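Local coordinates for Mypaa.01249.c (Mycobacterium paratuberculosis, PDB 3RD5), which is uncharacterised but belongs to the short-chain dehydrogenase/reductase family and probably acts as an oxidoreductase, at residues L11-N25 with E35-D49. Residues are numbered along the deposited sequence; the frame is centred on the assembly and turned at random.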
loop_
_atom_site.group_PDB
_atom_site.type_symbol
_atom_site.label_atom_id
_atom_site.label_comp_id
_atom_site.label_asym_id
_atom_site.label_seq_id
_atom_site.Cartn_x
_atom_site.Cartn_y
_atom_site.Cartn_z
ATOM N N LEU A 11 -4.536 -9.976 -17.166
ATOM C CA LEU A 11 -4.256 -8.537 -17.093
ATOM C C LEU A 11 -4.433 -7.841 -18.432
ATOM O O LEU A 11 -3.973 -8.351 -19.458
ATOM C CB LEU A 11 -2.828 -8.261 -16.641
ATOM C CG LEU A 11 -2.504 -8.154 -15.212
ATOM C CD1 LEU A 11 -0.974 -8.134 -15.042
ATOM C CD2 LEU A 11 -3.208 -6.921 -14.487
ATOM N N PRO A 12 -5.068 -6.661 -18.439
ATOM C CA PRO A 12 -5.126 -5.867 -19.657
ATOM C C PRO A 12 -3.785 -5.174 -19.944
ATOM O O PRO A 12 -2.864 -5.180 -19.107
ATOM C CB PRO A 12 -6.205 -4.837 -19.349
ATOM C CG PRO A 12 -6.054 -4.587 -17.940
ATOM C CD PRO A 12 -5.710 -5.951 -17.314
ATOM N N SER A 13 -3.682 -4.564 -21.102
ATOM C CA SER A 13 -2.491 -3.804 -21.444
ATOM C C SER A 13 -2.325 -2.601 -20.507
ATOM O O SER A 13 -3.287 -1.932 -20.133
ATOM C CB SER A 13 -2.578 -3.312 -22.876
ATOM O OG SER A 13 -1.432 -2.529 -23.235
ATOM N N PHE A 14 -1.059 -2.348 -20.129
ATOM C CA PHE A 14 -0.655 -1.135 -19.426
ATOM C C PHE A 14 0.285 -0.285 -20.300
ATOM O O PHE A 14 1.010 0.577 -19.757
ATOM C CB PHE A 14 0.004 -1.456 -18.064
ATOM C CG PHE A 14 -0.993 -1.685 -16.947
ATOM C CD1 PHE A 14 -1.786 -2.844 -16.921
ATOM C CD2 PHE A 14 -1.164 -0.736 -15.918
ATOM C CE1 PHE A 14 -2.718 -3.012 -15.895
ATOM C CE2 PHE A 14 -2.082 -0.947 -14.918
ATOM C CZ PHE A 14 -2.871 -2.071 -14.943
ATOM N N ALA A 15 0.254 -0.465 -21.621
ATOM C CA ALA A 15 1.119 0.291 -22.507
ATOM C C ALA A 15 0.992 1.784 -22.292
ATOM O O ALA A 15 -0.123 2.303 -22.232
ATOM C CB ALA A 15 0.782 -0.019 -23.982
ATOM N N GLN A 16 2.130 2.463 -22.138
ATOM C CA GLN A 16 2.168 3.929 -21.975
ATOM C C GLN A 16 1.711 4.436 -20.604
ATOM O O GLN A 16 1.517 5.655 -20.408
ATOM C CB GLN A 16 1.377 4.687 -23.067
ATOM C CG GLN A 16 1.742 4.385 -24.499
ATOM C CD GLN A 16 3.108 4.935 -24.891
ATOM O OE1 GLN A 16 3.748 5.657 -24.114
ATOM N NE2 GLN A 16 3.561 4.592 -26.096
ATOM N N ARG A 17 1.467 3.524 -19.674
ATOM C CA ARG A 17 0.996 3.899 -18.345
ATOM C C ARG A 17 2.138 3.745 -17.338
ATOM O O ARG A 17 2.927 2.837 -17.451
ATOM C CB ARG A 17 -0.215 3.066 -17.899
ATOM C CG ARG A 17 -1.367 3.124 -18.896
ATOM C CD ARG A 17 -2.610 2.407 -18.361
ATOM N NE ARG A 17 -3.235 3.321 -17.433
ATOM C CZ ARG A 17 -3.938 2.956 -16.373
ATOM N NH1 ARG A 17 -4.161 1.658 -16.113
ATOM N NH2 ARG A 17 -4.446 3.910 -15.593
ATOM N N THR A 18 2.206 4.624 -16.359
ATOM C CA THR A 18 3.258 4.637 -15.344
ATOM C C THR A 18 2.667 4.192 -14.023
ATOM O O THR A 18 1.624 4.688 -13.558
ATOM C CB THR A 18 3.876 6.025 -15.204
ATOM O OG1 THR A 18 4.510 6.390 -16.455
ATOM C CG2 THR A 18 4.915 6.089 -14.052
ATOM N N VAL A 19 3.342 3.229 -13.386
ATOM C CA VAL A 19 2.927 2.662 -12.107
ATOM C C VAL A 19 4.068 2.817 -11.121
ATOM O O VAL A 19 5.176 2.315 -11.364
ATOM C CB VAL A 19 2.550 1.182 -12.233
ATOM C CG1 VAL A 19 2.091 0.644 -10.873
ATOM C CG2 VAL A 19 1.445 0.988 -13.314
ATOM N N VAL A 20 3.837 3.500 -10.002
ATOM C CA VAL A 20 4.790 3.577 -8.915
ATOM C C VAL A 20 4.464 2.504 -7.924
ATOM O O VAL A 20 3.291 2.416 -7.510
ATOM C CB VAL A 20 4.748 4.963 -8.213
ATOM C CG1 VAL A 20 5.661 4.990 -6.969
ATOM C CG2 VAL A 20 5.184 6.054 -9.192
ATOM N N ILE A 21 5.443 1.703 -7.507
ATOM C CA ILE A 21 5.248 0.588 -6.560
ATOM C C ILE A 21 6.261 0.715 -5.447
ATOM O O ILE A 21 7.466 0.679 -5.717
ATOM C CB ILE A 21 5.454 -0.825 -7.234
ATOM C CG1 ILE A 21 4.591 -0.961 -8.495
ATOM C CG2 ILE A 21 5.136 -1.958 -6.209
ATOM C CD1 ILE A 21 4.738 -2.331 -9.197
ATOM N N THR A 22 5.819 0.820 -4.194
ATOM C CA THR A 22 6.764 0.779 -3.090
ATOM C C THR A 22 7.123 -0.675 -2.802
ATOM O O THR A 22 6.261 -1.569 -2.863
ATOM C CB THR A 22 6.233 1.467 -1.851
ATOM O OG1 THR A 22 5.080 0.761 -1.366
ATOM C CG2 THR A 22 5.834 2.958 -2.136
ATOM N N GLY A 23 8.396 -0.926 -2.520
ATOM C CA GLY A 23 8.801 -2.305 -2.261
ATOM C C GLY A 23 9.653 -2.488 -1.088
ATOM O O GLY A 23 10.269 -1.558 -0.606
ATOM N N ALA A 24 9.665 -3.736 -0.613
ATOM C CA ALA A 24 10.453 -4.157 0.513
ATOM C C ALA A 24 11.472 -5.215 0.058
ATOM O O ALA A 24 12.017 -5.936 0.904
ATOM C CB ALA A 24 9.492 -4.691 1.603
ATOM N N ASN A 25 11.768 -5.241 -1.252
ATOM C CA ASN A 25 12.712 -6.194 -1.922
ATOM C C ASN A 25 12.333 -7.638 -1.587
ATOM O O ASN A 25 13.160 -8.525 -1.291
ATOM C CB ASN A 25 14.192 -5.837 -1.667
ATOM C CG ASN A 25 14.760 -4.828 -2.715
ATOM O OD1 ASN A 25 14.607 -5.001 -3.936
ATOM N ND2 ASN A 25 15.401 -3.778 -2.230
ATOM N N GLU A 35 4.718 -8.418 -13.555
ATOM C CA GLU A 35 3.534 -8.654 -14.373
ATOM C C GLU A 35 3.055 -7.368 -15.038
ATOM O O GLU A 35 2.639 -7.383 -16.201
ATOM C CB GLU A 35 2.412 -9.277 -13.548
ATOM C CG GLU A 35 2.725 -10.665 -13.003
ATOM C CD GLU A 35 2.756 -11.768 -14.056
ATOM O OE1 GLU A 35 2.261 -11.592 -15.166
ATOM O OE2 GLU A 35 3.220 -12.889 -13.716
ATOM N N LEU A 36 3.105 -6.243 -14.334
ATOM C CA LEU A 36 2.720 -4.995 -14.984
ATOM C C LEU A 36 3.695 -4.586 -16.105
ATOM O O LEU A 36 3.284 -4.123 -17.192
ATOM C CB LEU A 36 2.599 -3.867 -13.948
ATOM C CG LEU A 36 1.466 -4.086 -12.972
ATOM C CD1 LEU A 36 1.585 -3.119 -11.785
ATOM C CD2 LEU A 36 0.101 -3.918 -13.699
ATOM N N ALA A 37 4.996 -4.769 -15.882
ATOM C CA ALA A 37 5.974 -4.469 -16.912
ATOM C C ALA A 37 5.782 -5.376 -18.150
ATOM O O ALA A 37 5.973 -4.931 -19.279
ATOM C CB ALA A 37 7.428 -4.601 -16.347
ATOM N N ARG A 38 5.449 -6.645 -17.930
ATOM C CA ARG A 38 5.194 -7.584 -19.051
ATOM C C ARG A 38 4.026 -7.099 -19.930
ATOM O O ARG A 38 3.971 -7.434 -21.119
ATOM C CB ARG A 38 4.911 -9.003 -18.499
ATOM C CG ARG A 38 4.530 -10.078 -19.504
ATOM C CD ARG A 38 4.016 -11.422 -18.883
ATOM N NE ARG A 38 2.879 -11.296 -17.918
ATOM C CZ ARG A 38 1.579 -11.298 -18.259
ATOM N NH1 ARG A 38 1.220 -11.400 -19.543
ATOM N NH2 ARG A 38 0.637 -11.148 -17.312
ATOM N N ARG A 39 3.108 -6.330 -19.326
ATOM C CA ARG A 39 1.945 -5.766 -20.027
ATOM C C ARG A 39 2.182 -4.338 -20.524
ATOM O O ARG A 39 1.236 -3.670 -20.953
ATOM C CB ARG A 39 0.695 -5.875 -19.169
ATOM C CG ARG A 39 0.304 -7.349 -18.828
ATOM C CD ARG A 39 0.072 -8.194 -19.985
ATOM N NE ARG A 39 -1.182 -7.861 -20.636
ATOM C CZ ARG A 39 -1.433 -7.923 -21.938
ATOM N NH1 ARG A 39 -0.501 -8.302 -22.831
ATOM N NH2 ARG A 39 -2.644 -7.601 -22.359
ATOM N N GLY A 40 3.441 -3.894 -20.531
ATOM C CA GLY A 40 3.818 -2.629 -21.137
ATOM C C GLY A 40 3.893 -1.431 -20.224
ATOM O O GLY A 40 4.147 -0.315 -20.704
ATOM N N ALA A 41 3.716 -1.625 -18.922
ATOM C CA ALA A 41 3.796 -0.490 -17.988
ATOM C C ALA A 41 5.213 0.031 -17.842
ATOM O O ALA A 41 6.184 -0.734 -17.871
ATOM C CB ALA A 41 3.313 -0.869 -16.584
ATOM N N THR A 42 5.337 1.337 -17.616
ATOM C CA THR A 42 6.573 1.927 -17.110
ATOM C C THR A 42 6.462 1.856 -15.591
ATOM O O THR A 42 5.680 2.584 -14.993
ATOM C CB THR A 42 6.748 3.372 -17.580
ATOM O OG1 THR A 42 6.876 3.389 -19.024
ATOM C CG2 THR A 42 7.988 3.991 -16.967
ATOM N N VAL A 43 7.238 0.967 -14.973
ATOM C CA VAL A 43 7.168 0.733 -13.524
ATOM C C VAL A 43 8.320 1.434 -12.826
ATOM O O VAL A 43 9.470 1.347 -13.290
ATOM C CB VAL A 43 7.205 -0.765 -13.174
ATOM C CG1 VAL A 43 7.147 -0.971 -11.655
ATOM C CG2 VAL A 43 6.061 -1.530 -13.860
ATOM N N ILE A 44 8.010 2.184 -11.782
ATOM C CA ILE A 44 9.009 2.811 -10.911
ATOM C C ILE A 44 8.933 2.093 -9.566
ATOM O O ILE A 44 7.928 2.236 -8.843
ATOM C CB ILE A 44 8.743 4.306 -10.747
ATOM C CG1 ILE A 44 8.817 5.016 -12.101
ATOM C CG2 ILE A 44 9.730 4.928 -9.747
ATOM C CD1 ILE A 44 8.238 6.436 -12.080
ATOM N N MET A 45 9.945 1.270 -9.272
ATOM C CA MET A 45 10.028 0.554 -8.013
ATOM C C MET A 45 10.806 1.409 -7.044
ATOM O O MET A 45 11.963 1.756 -7.296
ATOM C CB MET A 45 10.745 -0.781 -8.190
ATOM C CG MET A 45 11.059 -1.499 -6.912
ATOM S SD MET A 45 9.568 -2.079 -6.163
ATOM C CE MET A 45 8.825 -2.529 -7.778
ATOM N N ALA A 46 10.184 1.733 -5.919
ATOM C CA ALA A 46 10.731 2.669 -4.932
ATOM C C ALA A 46 11.088 1.888 -3.681
ATOM O O ALA A 46 10.198 1.385 -2.983
ATOM C CB ALA A 46 9.690 3.748 -4.661
ATOM N N VAL A 47 12.401 1.736 -3.426
ATOM C CA VAL A 47 12.930 0.804 -2.430
ATOM C C VAL A 47 14.073 1.410 -1.640
ATOM O O VAL A 47 14.746 2.321 -2.115
ATOM C CB VAL A 47 13.412 -0.499 -3.081
ATOM C CG1 VAL A 47 12.231 -1.202 -3.758
ATOM C CG2 VAL A 47 14.579 -0.286 -4.092
ATOM N N ARG A 48 14.312 0.881 -0.439
ATOM C CA ARG A 48 15.396 1.346 0.425
ATOM C C ARG A 48 16.742 0.914 -0.121
ATOM O O ARG A 48 17.703 1.710 -0.174
ATOM C CB ARG A 48 15.211 0.785 1.842
ATOM C CG ARG A 48 16.167 1.333 2.924
ATOM C CD ARG A 48 16.007 0.539 4.238
ATOM N NE ARG A 48 16.462 1.246 5.441
ATOM C CZ ARG A 48 15.662 1.758 6.382
ATOM N NH1 ARG A 48 14.341 1.674 6.285
ATOM N NH2 ARG A 48 16.193 2.373 7.430
ATOM N N ASP A 49 16.835 -0.358 -0.512
ATOM C CA ASP A 49 18.097 -0.971 -0.958
ATOM C C ASP A 49 18.063 -1.052 -2.474
ATOM O O ASP A 49 17.561 -2.025 -3.082
ATOM C CB ASP A 49 18.298 -2.366 -0.337
ATOM C CG ASP A 49 19.631 -3.013 -0.711
ATOM O OD1 ASP A 49 20.308 -2.595 -1.692
ATOM O OD2 ASP A 49 20.028 -3.974 0.012
HETATM O O HOH W 1 0.493 -4.310 -24.150
HETATM O O HOH W 2 5.049 2.110 -21.288
HETATM O O HOH W 3 4.636 4.062 -19.954
HETATM O O HOH W 4 9.678 1.177 -0.208
HETATM O O HOH W 5 12.505 -1.180 0.686
HETATM O O HOH W 6 14.889 -2.496 0.182
#
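L36 sets its CD2 methyl over the face of the F14 ring, 3.6 Å from the ring centroid and 10° off the normal, a CH-pi contact. Its other methyl, CD1, crosses to V19 CG1 at 3.9 Å, so one leucine joins the end of helix 27-38 to both the loop before strand 18-22 and the strand itself. I21 and M45, each modelled in two conformations, carry this layer along the sheet: in the ones described, I21 CG1 lies anti to the carbonyl carbon (chi1 -53°) and its CD1 meets V43 CG1 at 3.7 Å, while M45 curls CE back against I21 CB.

The segment 11-14 is held to the turn after the helix by polar bonds. R39 doubles back, and its NE donates to L11 O at 3.1 Å from above the carbonyl plane; F14 N bonds to R39 O at 2.8 Å. G40, at positive phi, completes the Schellman motif that releases the chain into strand 42-47. Strands 18-22 and 42-47 run parallel, with backbone bonds alternating from T42 N to R17 O up to G23 N to A46 O. Past the strand ends, N25 ND2 reaches D49 O at 2.9 Å, and D49 OD1 caps K52 N of the next helix. With strand 87-92 flanking strand 18-22 on its other edge, this is the first beta-alpha-beta unit of a Rossmann fold, which in short-chain dehydrogenases typically forms part of the dinucleotide-binding site.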